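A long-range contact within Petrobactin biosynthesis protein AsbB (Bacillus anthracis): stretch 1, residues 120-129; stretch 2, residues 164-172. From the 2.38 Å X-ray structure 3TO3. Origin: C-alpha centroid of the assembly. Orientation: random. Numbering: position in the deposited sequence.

Stretch 1, residues 120-129: SFIHELEQTI
Stretch 2, residues 164-172: HPSYKARIG

Residues 120-129 form a continuous helical segment, phi/psi near -63/-42, with i to i+4 backbone hydrogen bonds from Glu124 N to Ser120 O through Ile129 N to Leu125 O. Against it lies an irregular strip, 164-172. From Pro165 to Lys168 the strip runs in the same general sense as the helix, then doubles back so that Ile171 reaches His123, Glu124 and Gln127. CA atoms approach to 4.9 Å for Leu125 and Ser166, and 4.2 Å for Thr128 and Lys168. Build Pro165 at -64/-32, Ser166 at -106/99, Tyr167 at -98/-15, Lys168 at -110/9, Ala169 at -47/-51, Arg170 at left-handed 46/51 and Ile171 at -62/127. Gly172, at 110/-20, suits glycine, since a CB would jam against the preceding carbonyl. The contact buries 517 Å², both sides summed.

Polar contact centres on Thr128, chi1 m. Thr128 OG1 donates to Glu124 O (3.0 Å), one turn back, and accepts a weak hydrogen bond from Lys168 N (3.3 Å, 129°). Ala169 N lies 3.0 Å from Thr128 OG1, but the angle is too poor for a bond. The hydroxyl joins Thr128 N as a second donor to Glu124 O while accepting weakly from the loop.

The same threonine's methyl serves an aromatic partner: Thr128 CG2 sits 3.7 Å from the Tyr167 ring centroid, 4° off the normal, a CH-pi contact over the face. Tyr167 is chi1 p, chi2 84°.

Two small side chains lie close against the helix: Ser166 CB (chi1 p), pointing toward it, is 3.5 Å from Glu124 O, and Ala169 CB is 3.9 Å from Glu124 CB.

Apolar packing completes the fit. Leu125 (m, t) places CD2 3.8 Å from Pro165 CB; Phe121 CZ (t, chi2 46°) meets Pro165 CG at the ring edge, 4.1 Å. Ile171 (m, m) extends CD1 to 3.8 Å from both Glu124 CG and Gln127 CG, using aliphatic parts of polar residues.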

ATOM      1  N   SER B 120       0.302  11.779   1.929  1.00 40.12           N
ATOM      2  CA  SER B 120       1.411  10.915   1.512  1.00 43.64           C
ATOM      3  C   SER B 120       2.771  11.382   2.023  1.00 36.56           C
ATOM      4  O   SER B 120       3.586  10.593   2.497  1.00 48.13           O
ATOM      5  CB  SER B 120       1.460  10.834  -0.006  1.00 43.18           C
ATOM      6  OG  SER B 120       0.290  10.185  -0.432  1.00 57.61           O
ATOM      7  N   PHE B 121       3.011  12.675   1.905  1.00 36.88           N
ATOM      8  CA  PHE B 121       4.271  13.259   2.325  1.00 39.34           C
ATOM      9  C   PHE B 121       4.490  13.055   3.824  1.00 38.52           C
ATOM     10  O   PHE B 121       5.579  12.655   4.245  1.00 38.74           O
ATOM     11  CB  PHE B 121       4.298  14.741   1.954  1.00 44.93           C
ATOM     12  CG  PHE B 121       5.621  15.413   2.186  1.00 43.06           C
ATOM     13  CD1 PHE B 121       6.806  14.810   1.786  1.00 43.23           C
ATOM     14  CD2 PHE B 121       5.675  16.662   2.765  1.00 42.01           C
ATOM     15  CE1 PHE B 121       8.035  15.440   1.980  1.00 35.28           C
ATOM     16  CE2 PHE B 121       6.891  17.301   2.971  1.00 41.71           C
ATOM     17  CZ  PHE B 121       8.076  16.689   2.559  1.00 39.18           C
ATOM     18  N   ILE B 122       3.455  13.316   4.624  1.00 41.56           N
ATOM     19  CA  ILE B 122       3.535  13.115   6.078  1.00 40.02           C
ATOM     20  C   ILE B 122       3.880  11.661   6.377  1.00 42.90           C
ATOM     21  O   ILE B 122       4.742  11.389   7.228  1.00 45.19           O
ATOM     22  CB  ILE B 122       2.210  13.429   6.769  1.00 41.72           C
ATOM     23  CG1 ILE B 122       2.106  14.920   7.083  1.00 37.08           C
ATOM     24  CG2 ILE B 122       2.084  12.642   8.065  1.00 39.57           C
ATOM     25  CD1 ILE B 122       0.642  15.407   7.195  1.00 36.38           C
ATOM     26  N   HIS B 123       3.229  10.741   5.648  1.00 30.22           N
ATOM     27  CA  HIS B 123       3.449   9.300   5.805  1.00 41.27           C
ATOM     28  C   HIS B 123       4.896   8.934   5.490  1.00 48.44           C
ATOM     29  O   HIS B 123       5.496   8.142   6.191  1.00 51.00           O
ATOM     30  CB  HIS B 123       2.524   8.491   4.891  1.00 44.92           C
ATOM     31  CG  HIS B 123       2.671   7.008   5.042  1.00 49.07           C
ATOM     32  ND1 HIS B 123       2.584   6.371   6.259  1.00 49.17           N
ATOM     33  CD2 HIS B 123       2.870   6.034   4.125  1.00 50.56           C
ATOM     34  CE1 HIS B 123       2.720   5.069   6.086  1.00 45.38           C
ATOM     35  NE2 HIS B 123       2.896   4.837   4.800  1.00 47.70           N
ATOM     36  N   GLU B 124       5.450   9.531   4.446  1.00 37.43           N
ATOM     37  CA  GLU B 124       6.821   9.252   4.066  1.00 36.28           C
ATOM     38  C   GLU B 124       7.814   9.776   5.061  1.00 37.64           C
ATOM     39  O   GLU B 124       8.872   9.152   5.278  1.00 36.72           O
ATOM     40  CB  GLU B 124       7.133   9.854   2.687  1.00 36.41           C
ATOM     41  CG  GLU B 124       6.553   9.030   1.601  1.00 43.02           C
ATOM     42  CD  GLU B 124       6.609   9.734   0.271  1.00 71.74           C
ATOM     43  OE1 GLU B 124       7.687  10.326  -0.015  1.00 82.47           O
ATOM     44  OE2 GLU B 124       5.577   9.694  -0.466  1.00 73.55           O
ATOM     45  N   LEU B 125       7.490  10.941   5.633  1.00 34.46           N
ATOM     46  CA  LEU B 125       8.341  11.534   6.657  1.00 38.34           C
ATOM     47  C   LEU B 125       8.374  10.644   7.909  1.00 39.38           C
ATOM     48  O   LEU B 125       9.432  10.452   8.496  1.00 35.37           O
ATOM     49  CB  LEU B 125       7.890  12.964   7.014  1.00 35.18           C
ATOM     50  CG  LEU B 125       8.219  13.936   5.873  1.00 40.51           C
ATOM     51  CD1 LEU B 125       7.659  15.314   6.136  1.00 44.18           C
ATOM     52  CD2 LEU B 125       9.708  14.041   5.690  1.00 35.62           C
ATOM     53  N   GLU B 126       7.210  10.132   8.310  1.00 33.83           N
ATOM     54  CA  GLU B 126       7.105   9.252   9.459  1.00 36.66           C
ATOM     55  C   GLU B 126       7.805   7.925   9.194  1.00 39.47           C
ATOM     56  O   GLU B 126       8.422   7.352  10.081  1.00 40.88           O
ATOM     57  CB  GLU B 126       5.624   8.993   9.812  1.00 32.19           C
ATOM     58  CG  GLU B 126       4.970  10.194  10.445  1.00 39.33           C
ATOM     59  CD  GLU B 126       3.463  10.012  10.669  1.00 54.55           C
ATOM     60  OE1 GLU B 126       2.857   9.084  10.079  1.00 55.25           O
ATOM     61  OE2 GLU B 126       2.886  10.808  11.439  1.00 56.75           O
ATOM     62  N   GLN B 127       7.694   7.417   7.977  1.00 39.33           N
ATOM     63  CA  GLN B 127       8.352   6.165   7.660  1.00 35.12           C
ATOM     64  C   GLN B 127       9.859   6.360   7.631  1.00 36.78           C
ATOM     65  O   GLN B 127      10.595   5.456   7.986  1.00 35.04           O
ATOM     66  CB  GLN B 127       7.839   5.580   6.347  1.00 36.38           C
ATOM     67  CG  GLN B 127       6.465   4.973   6.493  1.00 38.31           C
ATOM     68  CD  GLN B 127       6.375   4.029   7.666  1.00 42.05           C
ATOM     69  OE1 GLN B 127       7.102   3.031   7.751  1.00 45.20           O
ATOM     70  NE2 GLN B 127       5.491   4.337   8.581  1.00 47.81           N
ATOM     71  N   THR B 128      10.304   7.556   7.236  1.00 36.21           N
ATOM     72  CA  THR B 128      11.727   7.875   7.196  1.00 34.98           C
ATOM     73  C   THR B 128      12.285   7.858   8.607  1.00 41.94           C
ATOM     74  O   THR B 128      13.250   7.155   8.898  1.00 40.70           O
ATOM     75  CB  THR B 128      12.013   9.238   6.486  1.00 34.68           C
ATOM     76  OG1 THR B 128      11.829   9.054   5.083  1.00 37.92           O
ATOM     77  CG2 THR B 128      13.452   9.705   6.715  1.00 31.01           C
ATOM     78  N   ILE B 129      11.650   8.619   9.484  1.00 37.04           N
ATOM     79  CA  ILE B 129      11.985   8.612  10.893  1.00 36.55           C
ATOM     80  C   ILE B 129      12.015   7.188  11.430  1.00 40.87           C
ATOM     81  O   ILE B 129      12.937   6.794  12.147  1.00 36.21           O
ATOM     82  CB  ILE B 129      10.961   9.465  11.678  1.00 41.65           C
ATOM     83  CG1 ILE B 129      11.159  10.937  11.335  1.00 40.49           C
ATOM     84  CG2 ILE B 129      11.099   9.288  13.174  1.00 36.11           C
ATOM     85  CD1 ILE B 129      10.169  11.776  11.944  1.00 34.99           C
ATOM     86  N   HIS B 164      16.733  15.880   0.973  1.00 57.66           N
ATOM     87  CA  HIS B 164      15.351  15.377   0.994  1.00 58.59           C
ATOM     88  C   HIS B 164      14.924  15.037   2.407  1.00 52.50           C
ATOM     89  O   HIS B 164      15.522  14.176   3.035  1.00 54.03           O
ATOM     90  CB  HIS B 164      15.166  14.125   0.116  1.00 51.47           C
ATOM     91  CG  HIS B 164      15.292  14.388  -1.347  1.00 64.22           C
ATOM     92  ND1 HIS B 164      14.405  15.187  -2.035  1.00 74.04           N
ATOM     93  CD2 HIS B 164      16.184  13.932  -2.262  1.00 68.46           C
ATOM     94  CE1 HIS B 164      14.752  15.220  -3.312  1.00 76.66           C
ATOM     95  NE2 HIS B 164      15.820  14.462  -3.478  1.00 70.04           N
ATOM     96  N   PRO B 165      13.873  15.708   2.906  1.00 49.96           N
ATOM     97  CA  PRO B 165      13.469  15.413   4.286  1.00 52.72           C
ATOM     98  C   PRO B 165      12.980  13.970   4.496  1.00 52.58           C
ATOM     99  O   PRO B 165      13.224  13.424   5.583  1.00 48.65           O
ATOM    100  CB  PRO B 165      12.409  16.476   4.594  1.00 48.86           C
ATOM    101  CG  PRO B 165      12.050  17.082   3.256  1.00 42.11           C
ATOM    102  CD  PRO B 165      13.234  16.931   2.387  1.00 42.67           C
ATOM    103  N   SER B 166      12.347  13.320   3.525  1.00 47.30           N
ATOM    104  CA  SER B 166      12.242  11.890   3.760  1.00 56.79           C
ATOM    105  C   SER B 166      13.222  11.104   2.858  1.00 55.91           C
ATOM    106  O   SER B 166      12.896  10.741   1.716  1.00 67.47           O
ATOM    107  CB  SER B 166      10.798  11.454   3.487  1.00 58.94           C
ATOM    108  OG  SER B 166      10.436  11.797   2.170  1.00 55.71           O
ATOM    109  N   TYR B 167      14.354  10.733   3.447  1.00 50.81           N
ATOM    110  CA  TYR B 167      15.449  10.068   2.749  1.00 49.10           C
ATOM    111  C   TYR B 167      15.472   8.549   2.896  1.00 47.62           C
ATOM    112  O   TYR B 167      16.292   7.869   2.287  1.00 59.93           O
ATOM    113  CB  TYR B 167      16.777  10.647   3.294  1.00 56.25           C
ATOM    114  CG  TYR B 167      16.868  10.745   4.829  1.00 46.42           C
ATOM    115  CD1 TYR B 167      17.245   9.645   5.597  1.00 49.67           C
ATOM    116  CD2 TYR B 167      16.539  11.914   5.504  1.00 51.85           C
ATOM    117  CE1 TYR B 167      17.324   9.712   6.988  1.00 49.94           C
ATOM    118  CE2 TYR B 167      16.618  11.995   6.903  1.00 46.58           C
ATOM    119  CZ  TYR B 167      17.016  10.883   7.633  1.00 50.01           C
ATOM    120  OH  TYR B 167      17.093  10.922   9.005  1.00 50.90           O
ATOM    121  N   LYS B 168      14.703   8.079   3.865  1.00 48.55           N
ATOM    122  CA  LYS B 168      14.390   6.681   4.196  1.00 53.69           C
ATOM    123  C   LYS B 168      13.007   6.010   4.000  1.00 49.42           C
ATOM    124  O   LYS B 168      12.741   5.007   4.665  1.00 54.06           O
ATOM    125  CB  LYS B 168      15.114   6.220   5.465  1.00 54.91           C
ATOM    126  CG  LYS B 168      15.963   4.975   5.218  1.00 53.64           C
ATOM    127  CD  LYS B 168      16.952   4.775   6.357  1.00 47.33           C
ATOM    128  CE  LYS B 168      18.340   5.238   5.951  1.00 49.47           C
ATOM    129  NZ  LYS B 168      19.306   5.034   7.040  1.00 52.49           N
ATOM    130  N   ALA B 169      12.060   6.650   3.334  1.00 44.79           N
ATOM    131  CA  ALA B 169      10.658   6.218   3.440  1.00 40.53           C
ATOM    132  C   ALA B 169      10.439   4.718   3.285  1.00 43.25           C
ATOM    133  O   ALA B 169       9.784   4.087   4.142  1.00 42.77           O
ATOM    134  CB  ALA B 169       9.793   6.967   2.456  1.00 34.44           C
ATOM    135  N   ARG B 170      10.986   4.163   2.212  1.00 40.94           N
ATOM    136  CA  ARG B 170      10.811   2.746   1.886  1.00 47.20           C
ATOM    137  C   ARG B 170       9.365   2.263   2.012  1.00 49.49           C
ATOM    138  O   ARG B 170       9.115   1.256   2.685  1.00 46.49           O
ATOM    139  CB  ARG B 170      11.704   1.869   2.764  1.00 51.23           C
ATOM    140  CG  ARG B 170      13.151   1.828   2.332  1.00 57.97           C
ATOM    141  CD  ARG B 170      14.063   1.285   3.430  1.00 49.93           C
ATOM    142  NE  ARG B 170      15.427   1.734   3.215  1.00 50.03           N
ATOM    143  CZ  ARG B 170      16.481   1.362   3.939  1.00 46.92           C
ATOM    144  NH1 ARG B 170      16.341   0.526   4.959  1.00 40.85           N
ATOM    145  NH2 ARG B 170      17.678   1.858   3.647  1.00 49.24           N
ATOM    146  N   ILE B 171       8.415   2.974   1.402  1.00 50.80           N
ATOM    147  CA  ILE B 171       6.999   2.552   1.446  1.00 38.72           C
ATOM    148  C   ILE B 171       6.820   1.171   0.759  1.00 43.07           C
ATOM    149  O   ILE B 171       7.197   0.956  -0.410  1.00 48.51           O
ATOM    150  CB  ILE B 171       6.060   3.613   0.806  1.00 56.15           C
ATOM    151  CG1 ILE B 171       6.490   5.038   1.211  1.00 46.20           C
ATOM    152  CG2 ILE B 171       4.539   3.332   1.125  1.00 35.20           C
ATOM    153  CD1 ILE B 171       6.392   5.357   2.675  1.00 45.29           C
ATOM    154  N   GLY B 172       6.211   0.246   1.490  1.00 44.17           N
ATOM    155  CA  GLY B 172       6.200  -1.170   1.139  1.00 37.72           C
ATOM    156  C   GLY B 172       7.022  -2.101   2.029  1.00 44.47           C
ATOM    157  O   GLY B 172       6.691  -3.290   2.076  1.00 47.29           O
TER